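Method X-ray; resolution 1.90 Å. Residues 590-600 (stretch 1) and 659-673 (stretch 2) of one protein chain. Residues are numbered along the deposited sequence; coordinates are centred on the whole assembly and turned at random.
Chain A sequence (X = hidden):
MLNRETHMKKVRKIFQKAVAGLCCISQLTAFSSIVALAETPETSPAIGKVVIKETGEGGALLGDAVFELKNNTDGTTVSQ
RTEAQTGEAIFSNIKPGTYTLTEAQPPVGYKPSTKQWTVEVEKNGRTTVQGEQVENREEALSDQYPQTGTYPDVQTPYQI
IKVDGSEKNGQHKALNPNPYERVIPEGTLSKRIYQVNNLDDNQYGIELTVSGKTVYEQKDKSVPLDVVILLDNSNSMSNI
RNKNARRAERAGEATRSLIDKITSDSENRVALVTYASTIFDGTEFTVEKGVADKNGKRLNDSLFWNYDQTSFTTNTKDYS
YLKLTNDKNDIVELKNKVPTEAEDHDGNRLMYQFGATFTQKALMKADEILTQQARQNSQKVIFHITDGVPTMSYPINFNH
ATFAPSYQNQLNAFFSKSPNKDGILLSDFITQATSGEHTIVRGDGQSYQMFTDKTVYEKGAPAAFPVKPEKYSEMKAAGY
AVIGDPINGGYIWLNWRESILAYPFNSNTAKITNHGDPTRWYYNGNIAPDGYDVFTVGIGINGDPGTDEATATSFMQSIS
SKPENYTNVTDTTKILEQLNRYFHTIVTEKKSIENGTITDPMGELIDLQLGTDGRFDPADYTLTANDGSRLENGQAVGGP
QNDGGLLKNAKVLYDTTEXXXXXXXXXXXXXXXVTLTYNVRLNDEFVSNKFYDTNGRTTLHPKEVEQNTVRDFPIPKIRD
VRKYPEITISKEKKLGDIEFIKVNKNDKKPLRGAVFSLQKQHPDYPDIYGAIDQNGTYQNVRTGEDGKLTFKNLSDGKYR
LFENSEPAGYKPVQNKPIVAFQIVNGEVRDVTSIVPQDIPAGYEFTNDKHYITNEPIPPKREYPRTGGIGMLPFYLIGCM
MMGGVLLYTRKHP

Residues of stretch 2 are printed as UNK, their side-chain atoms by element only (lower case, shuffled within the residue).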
ATOM      1  N   LYS A 590      -6.434 -18.123 -18.216  1.00 14.65           N
ATOM      2  CA  LYS A 590      -7.396 -18.342 -17.133  1.00 15.90           C
ATOM      3  C   LYS A 590      -7.064 -17.361 -16.042  1.00 15.76           C
ATOM      4  O   LYS A 590      -5.883 -17.144 -15.770  1.00 18.58           O
ATOM      5  CB  LYS A 590      -7.246 -19.768 -16.579  1.00 16.72           C
ATOM      6  CG  LYS A 590      -7.956 -20.769 -17.471  1.00 22.02           C
ATOM      7  CD  LYS A 590      -7.736 -22.250 -17.131  1.00 32.98           C
ATOM      8  CE  LYS A 590      -8.447 -23.096 -18.220  1.00 33.80           C
ATOM      9  NZ  LYS A 590      -7.950 -24.512 -18.324  1.00 38.86           N
ATOM     10  N   LYS A 591      -8.052 -16.747 -15.405  1.00 14.24           N
ATOM     11  CA  LYS A 591      -7.802 -15.840 -14.295  1.00 12.45           C
ATOM     12  C   LYS A 591      -7.706 -16.665 -13.014  1.00 12.82           C
ATOM     13  O   LYS A 591      -8.362 -17.710 -12.939  1.00 12.97           O
ATOM     14  CB  LYS A 591      -8.882 -14.764 -14.279  1.00 14.36           C
ATOM     15  CG  LYS A 591      -8.809 -14.008 -15.586  1.00 14.78           C
ATOM     16  CD  LYS A 591      -9.562 -12.735 -15.466  1.00 23.02           C
ATOM     17  CE  LYS A 591      -9.510 -12.046 -16.827  1.00 27.74           C
ATOM     18  NZ  LYS A 591     -10.181 -10.739 -16.633  1.00 26.22           N
ATOM     19  N   SER A 592      -6.867 -16.239 -12.070  1.00 11.30           N
ATOM     20  CA  SER A 592      -6.638 -16.950 -10.824  1.00 13.37           C
ATOM     21  C   SER A 592      -7.783 -16.758  -9.821  1.00 14.04           C
ATOM     22  O   SER A 592      -7.979 -17.624  -8.952  1.00 15.83           O
ATOM     23  CB  SER A 592      -5.375 -16.426 -10.169  1.00 12.73           C
ATOM     24  OG  SER A 592      -5.623 -15.077  -9.802  1.00 13.69           O
ATOM     25  N   ILE A 593      -8.502 -15.641  -9.913  1.00 12.63           N
ATOM     26  CA  ILE A 593      -9.653 -15.385  -9.032  1.00 14.73           C
ATOM     27  C   ILE A 593     -10.902 -15.495  -9.885  1.00 14.86           C
ATOM     28  O   ILE A 593     -11.124 -14.721 -10.816  1.00 14.47           O
ATOM     29  CB  ILE A 593      -9.516 -14.094  -8.252  1.00 15.12           C
ATOM     30  CG1 ILE A 593      -8.277 -14.227  -7.358  1.00 14.81           C
ATOM     31  CG2 ILE A 593     -10.834 -13.773  -7.413  1.00 13.36           C
ATOM     32  CD1 ILE A 593      -7.817 -12.878  -6.886  1.00 17.41           C
ATOM     33  N   GLU A 594     -11.662 -16.546  -9.627  1.00 13.80           N
ATOM     34  CA  GLU A 594     -12.804 -16.794 -10.468  1.00 14.43           C
ATOM     35  C   GLU A 594     -14.050 -17.152  -9.620  1.00 12.17           C
ATOM     36  O   GLU A 594     -14.120 -18.251  -9.104  1.00 11.87           O
ATOM     37  CB  GLU A 594     -12.421 -17.902 -11.447  1.00 17.01           C
ATOM     38  CG  GLU A 594     -13.704 -18.350 -12.069  1.00 20.87           C
ATOM     39  CD  GLU A 594     -13.604 -18.695 -13.501  1.00 32.76           C
ATOM     40  OE1 GLU A 594     -12.792 -19.604 -13.855  1.00 34.84           O
ATOM     41  OE2 GLU A 594     -14.413 -18.060 -14.225  1.00 36.84           O
ATOM     42  N   ASN A 595     -14.983 -16.207  -9.471  1.00 12.24           N
ATOM     43  CA  ASN A 595     -16.119 -16.206  -8.535  1.00 12.41           C
ATOM     44  C   ASN A 595     -15.491 -16.468  -7.164  1.00 14.84           C
ATOM     45  O   ASN A 595     -15.888 -17.406  -6.467  1.00 13.87           O
ATOM     46  CB  ASN A 595     -17.109 -17.339  -8.877  1.00 11.36           C
ATOM     47  CG  ASN A 595     -18.410 -17.198  -8.124  1.00 15.31           C
ATOM     48  OD1 ASN A 595     -18.749 -16.130  -7.645  1.00 16.96           O
ATOM     49  ND2 ASN A 595     -19.136 -18.297  -7.979  1.00 18.23           N
ATOM     50  N   GLY A 596     -14.455 -15.686  -6.855  1.00 12.38           N
ATOM     51  CA  GLY A 596     -13.860 -15.671  -5.525  1.00 15.54           C
ATOM     52  C   GLY A 596     -14.725 -14.992  -4.471  1.00 15.79           C
ATOM     53  O   GLY A 596     -15.578 -14.146  -4.815  1.00 17.21           O
ATOM     54  N   THR A 597     -14.480 -15.355  -3.218  1.00 13.44           N
ATOM     55  CA  THR A 597     -15.206 -14.846  -2.052  1.00 14.61           C
ATOM     56  C   THR A 597     -14.279 -14.344  -0.941  1.00 13.80           C
ATOM     57  O   THR A 597     -13.346 -15.024  -0.499  1.00 14.87           O
ATOM     58  CB  THR A 597     -16.081 -16.020  -1.509  1.00 16.51           C
ATOM     59  OG1 THR A 597     -16.988 -16.387  -2.563  1.00 18.51           O
ATOM     60  CG2 THR A 597     -16.904 -15.647  -0.265  1.00 14.00           C
ATOM     61  N   ILE A 598     -14.548 -13.167  -0.419  1.00 14.34           N
ATOM     62  CA  ILE A 598     -13.875 -12.791   0.822  1.00 14.54           C
ATOM     63  C   ILE A 598     -14.817 -13.057   1.983  1.00 16.81           C
ATOM     64  O   ILE A 598     -15.976 -12.640   1.910  1.00 17.09           O
ATOM     65  CB  ILE A 598     -13.499 -11.323   0.851  1.00 15.51           C
ATOM     66  CG1 ILE A 598     -12.534 -10.992  -0.278  1.00 14.41           C
ATOM     67  CG2 ILE A 598     -12.913 -10.950   2.259  1.00 15.69           C
ATOM     68  CD1 ILE A 598     -12.342  -9.510  -0.512  1.00 14.57           C
ATOM     69  N   THR A 599     -14.327 -13.714   3.035  1.00 15.95           N
ATOM     70  CA  THR A 599     -15.115 -13.943   4.241  1.00 16.13           C
ATOM     71  C   THR A 599     -14.418 -13.216   5.378  1.00 16.35           C
ATOM     72  O   THR A 599     -13.221 -13.451   5.697  1.00 12.24           O
ATOM     73  CB  THR A 599     -15.228 -15.435   4.582  1.00 15.75           C
ATOM     74  OG1 THR A 599     -15.776 -16.126   3.438  1.00 16.09           O
ATOM     75  CG2 THR A 599     -16.152 -15.674   5.817  1.00 19.99           C
ATOM     76  N   ASP A 600     -15.180 -12.323   6.000  1.00 16.63           N
ATOM     77  CA  ASP A 600     -14.620 -11.333   6.940  1.00 15.87           C
ATOM     78  C   ASP A 600     -15.513 -11.164   8.181  1.00 17.49           C
ATOM     79  O   ASP A 600     -16.324 -10.215   8.250  1.00 16.58           O
ATOM     80  CB  ASP A 600     -14.394  -9.994   6.233  1.00 16.00           C
ATOM     81  CG  ASP A 600     -13.734  -8.940   7.118  1.00 21.38           C
ATOM     82  OD1 ASP A 600     -13.236  -9.226   8.234  1.00 20.86           O
ATOM     83  OD2 ASP A 600     -13.717  -7.771   6.691  1.00 22.58           O
ATOM     84  N   UNK A 659     -22.235 -11.844  12.517  1.00 19.91           N
ATOM     85  CA  UNK A 659     -21.444 -10.594  12.461  1.00 19.02           C
ATOM     86  C   UNK A 659     -20.322 -10.698  11.400  1.00 17.80           C
ATOM     87  O   UNK A 659     -19.137 -10.526  11.676  1.00 18.52           O
ATOM     88  c   UNK A 659     -20.883 -10.198  13.844  1.00 18.96           C
ATOM     89  c   UNK A 659     -21.939  -9.934  14.936  1.00 24.62           C
ATOM     90  c   UNK A 659     -21.221  -9.738  16.307  1.00 37.57           C
ATOM     91  n   UNK A 659     -18.663  -8.948  17.077  1.00 46.31           N
ATOM     92  c   UNK A 659     -19.646  -9.754  16.223  1.00 45.38           C
ATOM     93  N   UNK A 660     -20.691 -10.983  10.162  1.00 15.28           N
ATOM     94  CA  UNK A 660     -19.673 -11.280   9.169  1.00 14.74           C
ATOM     95  C   UNK A 660     -20.036 -10.657   7.820  1.00 14.47           C
ATOM     96  O   UNK A 660     -21.176 -10.758   7.394  1.00 13.75           O
ATOM     97  n   UNK A 660     -20.081 -17.153   9.135  1.00 37.09           N
ATOM     98  c   UNK A 660     -18.857 -13.359   7.920  1.00 17.87           C
ATOM     99  c   UNK A 660     -19.568 -12.803   9.099  1.00 14.87           C
ATOM    100  c   UNK A 660     -18.786 -14.841   8.093  1.00 19.76           C
ATOM    101  c   UNK A 660     -20.570 -16.532   8.058  1.00 33.16           C
ATOM    102  n   UNK A 660     -21.689 -16.981   7.517  1.00 29.06           N
ATOM    103  n   UNK A 660     -19.983 -15.451   7.551  1.00 25.74           N
ATOM    104  N   UNK A 661     -19.059 -10.024   7.190  1.00 12.97           N
ATOM    105  CA  UNK A 661     -19.209  -9.486   5.837  1.00 14.75           C
ATOM    106  C   UNK A 661     -18.711 -10.595   4.916  1.00 16.64           C
ATOM    107  O   UNK A 661     -17.659 -11.222   5.190  1.00 14.44           O
ATOM    108  c   UNK A 661     -18.293  -7.770   4.125  1.00 15.68           C
ATOM    109  c   UNK A 661     -17.944  -5.926   6.598  1.00 14.81           C
ATOM    110  c   UNK A 661     -18.328  -8.237   5.629  1.00 15.30           C
ATOM    111  c   UNK A 661     -18.823  -7.131   6.579  1.00 15.92           C
ATOM    112  N   UNK A 662     -19.445 -10.806   3.822  1.00 16.05           N
ATOM    113  CA  UNK A 662     -18.915 -11.584   2.705  1.00 16.36           C
ATOM    114  C   UNK A 662     -18.946 -10.736   1.431  1.00 17.56           C
ATOM    115  O   UNK A 662     -19.930 -10.001   1.124  1.00 16.32           O
ATOM    116  c   UNK A 662     -22.362 -15.256   2.130  1.00 35.62           C
ATOM    117  c   UNK A 662     -19.504 -13.844   3.650  1.00 20.10           C
ATOM    118  c   UNK A 662     -19.713 -12.882   2.488  1.00 14.54           C
ATOM    119  n   UNK A 662     -23.411 -14.767   2.825  1.00 36.66           N
ATOM    120  c   UNK A 662     -20.701 -14.722   3.882  1.00 22.70           C
ATOM    121  n   UNK A 662     -22.533 -15.789   0.930  1.00 31.10           N
ATOM    122  n   UNK A 662     -21.118 -15.265   2.609  1.00 35.17           N
ATOM    123  N   UNK A 663     -17.875 -10.884   0.661  1.00 16.50           N
ATOM    124  CA  UNK A 663     -17.899 -10.325  -0.689  1.00 15.25           C
ATOM    125  C   UNK A 663     -17.816 -11.512  -1.651  1.00 15.77           C
ATOM    126  O   UNK A 663     -16.851 -12.282  -1.614  1.00 15.66           O
ATOM    127  c   UNK A 663     -16.744  -9.320  -0.937  1.00 15.44           C
ATOM    128  c   UNK A 663     -16.674  -8.222   0.103  1.00 14.26           C
ATOM    129  c   UNK A 663     -16.821  -8.789  -2.405  1.00 12.90           C
ATOM    130  N   UNK A 664     -18.828 -11.642  -2.507  1.00 16.35           N
ATOM    131  CA  UNK A 664     -18.939 -12.715  -3.478  1.00 16.30           C
ATOM    132  C   UNK A 664     -18.782 -12.198  -4.894  1.00 14.78           C
ATOM    133  O   UNK A 664     -18.933 -11.012  -5.122  1.00 17.77           O
ATOM    134  o   UNK A 664     -21.342 -12.568  -3.640  1.00 17.37           O
ATOM    135  c   UNK A 664     -20.289 -13.469  -3.322  1.00 18.70           C
ATOM    136  c   UNK A 664     -20.534 -14.037  -1.863  1.00 14.34           C
ATOM    137  N   UNK A 665     -18.460 -13.087  -5.827  1.00 13.94           N
ATOM    138  CA  UNK A 665     -18.510 -12.782  -7.245  1.00 13.75           C
ATOM    139  C   UNK A 665     -17.276 -12.043  -7.739  1.00 12.77           C
ATOM    140  O   UNK A 665     -17.438 -11.131  -8.534  1.00 11.87           O
ATOM    141  N   UNK A 666     -16.091 -12.384  -7.237  1.00 11.63           N
ATOM    142  CA  UNK A 666     -14.860 -11.727  -7.667  1.00 12.44           C
ATOM    143  C   UNK A 666     -14.269 -12.466  -8.852  1.00 11.21           C
ATOM    144  O   UNK A 666     -14.081 -13.674  -8.759  1.00 12.54           O
ATOM    145  c   UNK A 666     -14.256 -10.989  -5.285  1.00 18.34           C
ATOM    146  c   UNK A 666     -13.251 -11.023  -4.101  1.00 16.30           C
ATOM    147  c   UNK A 666     -14.481  -9.545  -5.698  1.00 17.72           C
ATOM    148  c   UNK A 666     -13.782 -11.776  -6.555  1.00 12.20           C
ATOM    149  N   UNK A 667     -13.894 -11.741  -9.901  1.00 13.21           N
ATOM    150  CA  UNK A 667     -13.259 -12.288 -11.109  1.00 12.90           C
ATOM    151  C   UNK A 667     -12.103 -11.352 -11.466  1.00 13.49           C
ATOM    152  O   UNK A 667     -12.377 -10.235 -11.902  1.00 14.26           O
ATOM    153  c   UNK A 667     -14.244 -12.404 -12.286  1.00 13.19           C
ATOM    154  c   UNK A 667     -15.473 -14.600 -12.654  1.00 11.29           C
ATOM    155  c   UNK A 667     -17.621 -13.756 -11.106  1.00 14.11           C
ATOM    156  c   UNK A 667     -16.591 -15.458 -12.495  1.00 14.25           C
ATOM    157  c   UNK A 667     -15.444 -13.332 -12.072  1.00 12.81           C
ATOM    158  c   UNK A 667     -17.638 -15.008 -11.690  1.00 14.55           C
ATOM    159  o   UNK A 667     -18.774 -15.783 -11.488  1.00 17.91           O
ATOM    160  c   UNK A 667     -16.552 -12.917 -11.291  1.00 15.64           C
ATOM    161  N   UNK A 668     -10.858 -11.746 -11.199  1.00 12.53           N
ATOM    162  CA  UNK A 668      -9.681 -10.881 -11.323  1.00 13.80           C
ATOM    163  C   UNK A 668      -8.480 -11.610 -11.887  1.00 13.09           C
ATOM    164  O   UNK A 668      -8.120 -12.740 -11.433  1.00 10.95           O
ATOM    165  c   UNK A 668      -9.295 -10.322  -9.947  1.00 14.32           C
ATOM    166  c   UNK A 668     -10.443  -9.579  -9.259  1.00 19.04           C
ATOM    167  c   UNK A 668     -10.635  -8.184  -9.882  1.00 19.10           C
ATOM    168  c   UNK A 668     -10.204  -9.511  -7.757  1.00 14.15           C
ATOM    169  N   UNK A 669      -7.910 -10.942 -12.894  1.00 11.76           N
ATOM    170  CA  UNK A 669      -6.634 -11.292 -13.479  1.00 12.12           C
ATOM    171  C   UNK A 669      -5.547 -10.315 -13.095  1.00 12.67           C
ATOM    172  O   UNK A 669      -5.646  -9.570 -12.116  1.00 12.66           O
ATOM    173  N   UNK A 670      -4.469 -10.355 -13.857  1.00 14.41           N
ATOM    174  CA  UNK A 670      -3.296  -9.537 -13.564  1.00 15.97           C
ATOM    175  C   UNK A 670      -3.689  -8.059 -13.623  1.00 16.08           C
ATOM    176  O   UNK A 670      -4.410  -7.677 -14.528  1.00 17.47           O
ATOM    177  c   UNK A 670      -2.236  -9.876 -14.655  1.00 15.97           C
ATOM    178  o   UNK A 670      -1.675 -11.170 -14.366  1.00 14.49           O
ATOM    179  c   UNK A 670      -1.131  -8.820 -14.720  1.00 16.87           C
ATOM    180  N   UNK A 671      -3.247  -7.232 -12.690  1.00 16.91           N
ATOM    181  CA  UNK A 671      -3.538  -5.801 -12.656  1.00 18.47           C
ATOM    182  C   UNK A 671      -5.022  -5.481 -12.448  1.00 18.39           C
ATOM    183  O   UNK A 671      -5.418  -4.362 -12.747  1.00 20.31           O
ATOM    184  o   UNK A 671      -0.797  -5.118 -14.966  1.00 31.96           O
ATOM    185  o   UNK A 671      -0.789  -4.879 -12.804  1.00 33.77           O
ATOM    186  c   UNK A 671      -2.974  -5.019 -13.858  1.00 20.25           C
ATOM    187  c   UNK A 671      -1.422  -4.999 -13.879  1.00 27.71           C
ATOM    188  N   UNK A 672      -5.817  -6.419 -11.937  1.00 15.45           N
ATOM    189  CA  UNK A 672      -7.218  -6.183 -11.627  1.00 13.56           C
ATOM    190  C   UNK A 672      -7.313  -6.267 -10.138  1.00 14.85           C
ATOM    191  O   UNK A 672      -6.992  -7.312  -9.543  1.00 15.81           O
ATOM    192  c   UNK A 672      -8.899  -7.938 -14.710  1.00 22.09           C
ATOM    193  o   UNK A 672      -9.229  -7.417 -15.813  1.00 22.58           O
ATOM    194  c   UNK A 672      -7.986  -7.079 -13.841  1.00 15.86           C
ATOM    195  o   UNK A 672      -9.264  -9.098 -14.348  1.00 18.07           O
ATOM    196  c   UNK A 672      -8.134  -7.232 -12.311  1.00 12.68           C
ATOM    197  N   UNK A 673      -7.818  -5.198  -9.529  1.00 12.54           N
ATOM    198  CA  UNK A 673      -7.776  -5.121  -8.092  1.00 11.47           C
ATOM    199  C   UNK A 673      -9.064  -4.530  -7.524  1.00 13.09           C
ATOM    200  O   UNK A 673      -9.581  -3.555  -8.062  1.00 14.91           O
ATOM    201  c   UNK A 673      -5.079  -3.257  -6.092  1.00 20.56           C
ATOM    202  n   UNK A 673      -3.739  -1.798  -4.465  1.00 29.94           N
ATOM    203  c   UNK A 673      -4.520  -3.100  -4.672  1.00 26.31           C
ATOM    204  c   UNK A 673      -6.398  -4.080  -6.163  1.00 14.01           C
ATOM    205  c   UNK A 673      -6.589  -4.304  -7.704  1.00 10.08           C
TER
HETATM  206  O   HOH W   1     -18.300 -15.899  -4.718  1.00 14.31           O
HETATM  207  O   HOH W   2     -20.785 -14.890 -10.087  1.00 15.52           O

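Position 659 has four carbons in a row ending in a nitrogen. Its end leads away from stretch 1. It is Lys659.

Position 660 has three carbons, a nitrogen, then a carbon bearing two more nitrogens. Its third carbon reaches Thr599. This is Arg660; its CD lies 3.6 Å from Thr599 CG2.

Position 661 has four carbons, forked at the first, one arm two carbons long. Its backbone pairs with Asp600. It is Ile661. Ile661 N donates to Asp600 O at 2.9 Å, and Asp600 N to Ile661 O at 2.8 Å.

Position 662 has three carbons, a nitrogen, then a carbon carrying two more nitrogens. It sits opposite Thr599. It is Arg662; its CA approaches Ile598 O at 3.2 Å.

Position 663 has one carbon carrying two others, packed on Ile598: Val663. Its CB is 4.2 Å from Ile598 CB. Ile598 N donates to Val663 O at 2.7 Å, and Val663 N to Ile598 O at 2.9 Å.

Position 664 has a carbon carrying one oxygen and one carbon, near Thr597. It is Thr664; its CG2 is 4.3 Å from Thr597 CG2.

Position 665 has no side-chain atoms; its CA touches Asn595. It is Gly665. Its positive phi by itself favours glycine. Its N donates to water 1 at 3.0 Å, and that water lies 3.0 Å from Asn595 OD1.

Position 666 has four carbons, forked at the second, touching Ile593 and Ile598. It is Leu666, with CB 3.7 Å from Ile593 CG2 and CD1 3.9 Å from Ile598 CG1. Gly596 N donates to Leu666 O at 2.8 Å.

Position 667 has one carbon, then a six-carbon ring bearing an oxygen. Asn595 N and Glu594 C lie over one ring face. It is Tyr667; its OH is 3.5 Å from Asn595 CB.

Position 668 has four carbons, forked at the second, against Ile593: Leu668. Its N donates to Ile593 O at 3.0 Å.

Position 669 has no side chain; its N nears Lys591. It is Gly669. An ideal CB would be tight, 3.2 Å from Lys591 CD.

Position 670, a carbon carrying one oxygen and one carbon, makes no contact: Thr670.

Position 671, two carbons, the second with two oxygens, is out of reach: Asp671.

Position 672 has three carbons, the third carrying two oxygens, and meets Lys591: Glu672. Its OE1 forms a salt bridge with Lys591 NZ at 3.0 Å and accepts from Gly669 N at 2.7 Å.

Position 673, four carbons ending in nitrogen, is out of reach: Lys673.

Paired backbone hydrogen bonds set the antiparallel register, shifted by two bulges around Gly596. Ile593, Ile598, Val663, Leu666 and Leu668 pack along one face. The salt bridge ties the type II turn to Lys591.

Stretch 2 (659-673) KRIRVTGLYLGTDEK
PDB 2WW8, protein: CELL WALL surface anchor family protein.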